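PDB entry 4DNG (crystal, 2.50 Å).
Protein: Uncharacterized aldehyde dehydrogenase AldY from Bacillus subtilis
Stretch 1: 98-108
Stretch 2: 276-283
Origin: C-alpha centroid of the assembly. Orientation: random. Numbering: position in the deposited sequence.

Stretch 1, residues 98-108: IIKSTIELEQT
Stretch 2 (276-283) IFGKFIHQ

Residues 98-108 form a regular α-helix, phi/psi near -60°/-43°, with i to i+4 bonds such as Gln107 N to Ile103 O (2.8 Å). Thr102 OG1 and Thr108 OG1, both chi1 m, return to Ile98 O and Glu104 O, each at 2.7 Å. The second stretch is also helical from 276 but widens into a π-type turn over 277-281, where His282 N reaches Phe277 O at 2.6 Å. The helix axes are steeply crossed, 106° between N-to-C directions and 11.0 Å apart at closest approach, and Lys100 CA lies 5.3 Å from His282 CA. The contact is small, burying 315 Å² in total.

Apolar packing comes from one face of the first helix. Ile99 (m, chi2 82°) sets CG2 3.6 Å from Ile281 CG2 (Ile281 chi1 m, chi2 97°), while Ile103 (m, t) extends CD1 to 3.8 Å from CZ of Phe277 (chi1 t, chi2 86°), meeting that ring obliquely.

No hydrogen bond joins the stretches. Lys100, chi1 t, lays its aliphatic chain along the second backbone: CG is 3.2 Å from His282 O and CE 3.2 Å from Gln283 O. One turn beyond Ile103, Gln107 (m, t) places OE1 3.7 Å from NE2 of His282 (chi1 t, chi2 -68°), a looser polar approach.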

# COMPACT_ATOMS: atom_id res chain seq x y z
N ILE A 98 36.18 -5.61 2.11
CA ILE A 98 36.48 -4.19 1.86
C ILE A 98 35.86 -3.74 0.53
O ILE A 98 35.34 -2.63 0.42
CB ILE A 98 37.99 -3.85 1.90
CG1 ILE A 98 38.38 -3.25 3.25
CG2 ILE A 98 38.31 -2.72 0.93
CD1 ILE A 98 38.42 -4.21 4.40
N ILE A 99 35.92 -4.60 -0.48
CA ILE A 99 35.27 -4.33 -1.76
C ILE A 99 33.76 -4.17 -1.60
O ILE A 99 33.21 -3.16 -2.03
CB ILE A 99 35.58 -5.41 -2.82
CG1 ILE A 99 37.09 -5.44 -3.13
CG2 ILE A 99 34.79 -5.16 -4.09
CD1 ILE A 99 37.95 -6.23 -2.14
N LYS A 100 33.10 -5.15 -0.99
CA LYS A 100 31.66 -5.08 -0.77
C LYS A 100 31.33 -3.83 0.05
O LYS A 100 30.36 -3.13 -0.22
CB LYS A 100 31.14 -6.34 -0.06
CG LYS A 100 29.62 -6.43 -0.06
CD LYS A 100 29.01 -6.93 1.24
CE LYS A 100 28.59 -8.39 1.17
NZ LYS A 100 27.24 -8.63 1.78
N SER A 101 32.18 -3.54 1.04
CA SER A 101 31.93 -2.43 1.95
C SER A 101 32.07 -1.08 1.27
O SER A 101 31.31 -0.14 1.57
CB SER A 101 32.87 -2.51 3.15
OG SER A 101 32.67 -3.71 3.86
N THR A 102 33.03 -0.98 0.36
CA THR A 102 33.25 0.26 -0.38
C THR A 102 32.04 0.57 -1.23
O THR A 102 31.57 1.71 -1.29
CB THR A 102 34.50 0.17 -1.24
OG1 THR A 102 35.63 -0.06 -0.38
CG2 THR A 102 34.72 1.47 -2.05
N ILE A 103 31.51 -0.47 -1.87
CA ILE A 103 30.34 -0.35 -2.74
C ILE A 103 29.15 0.11 -1.91
O ILE A 103 28.39 1.01 -2.32
CB ILE A 103 30.07 -1.67 -3.49
CG1 ILE A 103 31.09 -1.84 -4.63
CG2 ILE A 103 28.67 -1.71 -4.05
CD1 ILE A 103 31.15 -3.23 -5.23
N GLU A 104 29.01 -0.48 -0.73
CA GLU A 104 27.93 -0.13 0.17
C GLU A 104 28.00 1.33 0.65
O GLU A 104 26.98 2.05 0.64
CB GLU A 104 27.87 -1.09 1.36
CG GLU A 104 26.56 -0.94 2.12
CD GLU A 104 26.32 -2.00 3.18
OE1 GLU A 104 26.89 -3.12 3.08
OE2 GLU A 104 25.53 -1.69 4.11
N LEU A 105 29.20 1.78 1.05
CA LEU A 105 29.36 3.16 1.46
C LEU A 105 29.08 4.09 0.29
O LEU A 105 28.40 5.11 0.46
CB LEU A 105 30.74 3.47 2.05
CG LEU A 105 30.95 4.89 2.62
CD1 LEU A 105 29.83 5.33 3.55
CD2 LEU A 105 32.25 4.95 3.36
N GLU A 106 29.60 3.74 -0.88
CA GLU A 106 29.29 4.51 -2.09
C GLU A 106 27.79 4.60 -2.38
O GLU A 106 27.26 5.70 -2.58
CB GLU A 106 30.10 4.03 -3.29
CG GLU A 106 31.46 4.73 -3.33
CD GLU A 106 32.51 3.98 -4.12
OE1 GLU A 106 32.17 3.05 -4.87
OE2 GLU A 106 33.71 4.33 -3.97
N GLN A 107 27.09 3.47 -2.36
CA GLN A 107 25.64 3.48 -2.62
C GLN A 107 24.84 4.32 -1.64
O GLN A 107 23.92 5.01 -2.04
CB GLN A 107 25.11 2.07 -2.65
CG GLN A 107 25.40 1.34 -3.95
CD GLN A 107 24.88 -0.09 -3.92
OE1 GLN A 107 24.91 -0.79 -4.93
NE2 GLN A 107 24.40 -0.53 -2.76
N THR A 108 25.22 4.25 -0.36
CA THR A 108 24.68 5.08 0.73
C THR A 108 24.81 6.59 0.44
O THR A 108 23.86 7.36 0.62
CB THR A 108 25.37 4.69 2.06
OG1 THR A 108 25.17 3.29 2.29
CG2 THR A 108 24.83 5.48 3.27
N ILE A 276 29.80 -13.66 -11.39
CA ILE A 276 30.77 -13.66 -10.29
C ILE A 276 30.64 -12.40 -9.41
O ILE A 276 30.55 -12.51 -8.19
CB ILE A 276 32.21 -13.86 -10.79
CG1 ILE A 276 32.59 -15.34 -10.72
CG2 ILE A 276 33.22 -13.08 -9.95
CD1 ILE A 276 32.22 -16.12 -11.95
N PHE A 277 30.65 -11.22 -10.05
CA PHE A 277 30.53 -9.93 -9.37
C PHE A 277 29.27 -9.91 -8.50
O PHE A 277 29.35 -9.61 -7.31
CB PHE A 277 30.52 -8.76 -10.39
CG PHE A 277 30.57 -7.38 -9.76
CD1 PHE A 277 31.80 -6.79 -9.42
CD2 PHE A 277 29.40 -6.65 -9.52
CE1 PHE A 277 31.86 -5.51 -8.85
CE2 PHE A 277 29.46 -5.38 -8.95
CZ PHE A 277 30.68 -4.81 -8.62
N GLY A 278 28.13 -10.26 -9.09
CA GLY A 278 26.85 -10.33 -8.40
C GLY A 278 26.82 -11.31 -7.24
O GLY A 278 26.44 -10.96 -6.13
N LYS A 279 27.25 -12.55 -7.50
CA LYS A 279 27.17 -13.60 -6.47
C LYS A 279 28.25 -13.56 -5.37
O LYS A 279 27.98 -13.92 -4.23
CB LYS A 279 27.11 -14.98 -7.12
CG LYS A 279 26.94 -16.15 -6.15
CD LYS A 279 25.66 -16.05 -5.35
CE LYS A 279 25.73 -16.96 -4.13
NZ LYS A 279 24.43 -17.09 -3.41
N PHE A 280 29.46 -13.12 -5.70
CA PHE A 280 30.59 -13.22 -4.77
C PHE A 280 31.22 -11.91 -4.32
O PHE A 280 31.53 -11.76 -3.14
CB PHE A 280 31.65 -14.17 -5.32
CG PHE A 280 31.17 -15.59 -5.47
CD1 PHE A 280 30.86 -16.35 -4.35
CD2 PHE A 280 31.03 -16.16 -6.73
CE1 PHE A 280 30.41 -17.64 -4.48
CE2 PHE A 280 30.58 -17.47 -6.87
CZ PHE A 280 30.27 -18.21 -5.74
N ILE A 281 31.43 -10.98 -5.26
CA ILE A 281 32.07 -9.69 -4.94
C ILE A 281 31.09 -8.65 -4.37
O ILE A 281 31.32 -8.10 -3.29
CB ILE A 281 32.86 -9.13 -6.15
CG1 ILE A 281 34.26 -9.78 -6.26
CG2 ILE A 281 33.03 -7.62 -6.05
CD1 ILE A 281 34.37 -10.93 -7.24
N HIS A 282 30.00 -8.37 -5.11
CA HIS A 282 28.93 -7.45 -4.68
C HIS A 282 28.23 -8.01 -3.47
O HIS A 282 27.88 -7.26 -2.56
CB HIS A 282 27.93 -7.23 -5.83
CG HIS A 282 26.88 -6.16 -5.57
ND1 HIS A 282 25.90 -6.30 -4.65
CD2 HIS A 282 26.66 -4.92 -6.19
CE1 HIS A 282 25.11 -5.21 -4.66
NE2 HIS A 282 25.57 -4.37 -5.60
N GLN A 283 28.03 -9.33 -3.45
CA GLN A 283 27.61 -10.05 -2.23
C GLN A 283 28.71 -11.01 -1.73
O GLN A 283 28.95 -11.14 -0.52
CB GLN A 283 26.30 -10.82 -2.46
CG GLN A 283 25.01 -10.03 -2.21
CD GLN A 283 24.58 -9.17 -3.40
OE1 GLN A 283 25.34 -8.95 -4.33
NE2 GLN A 283 23.34 -8.69 -3.35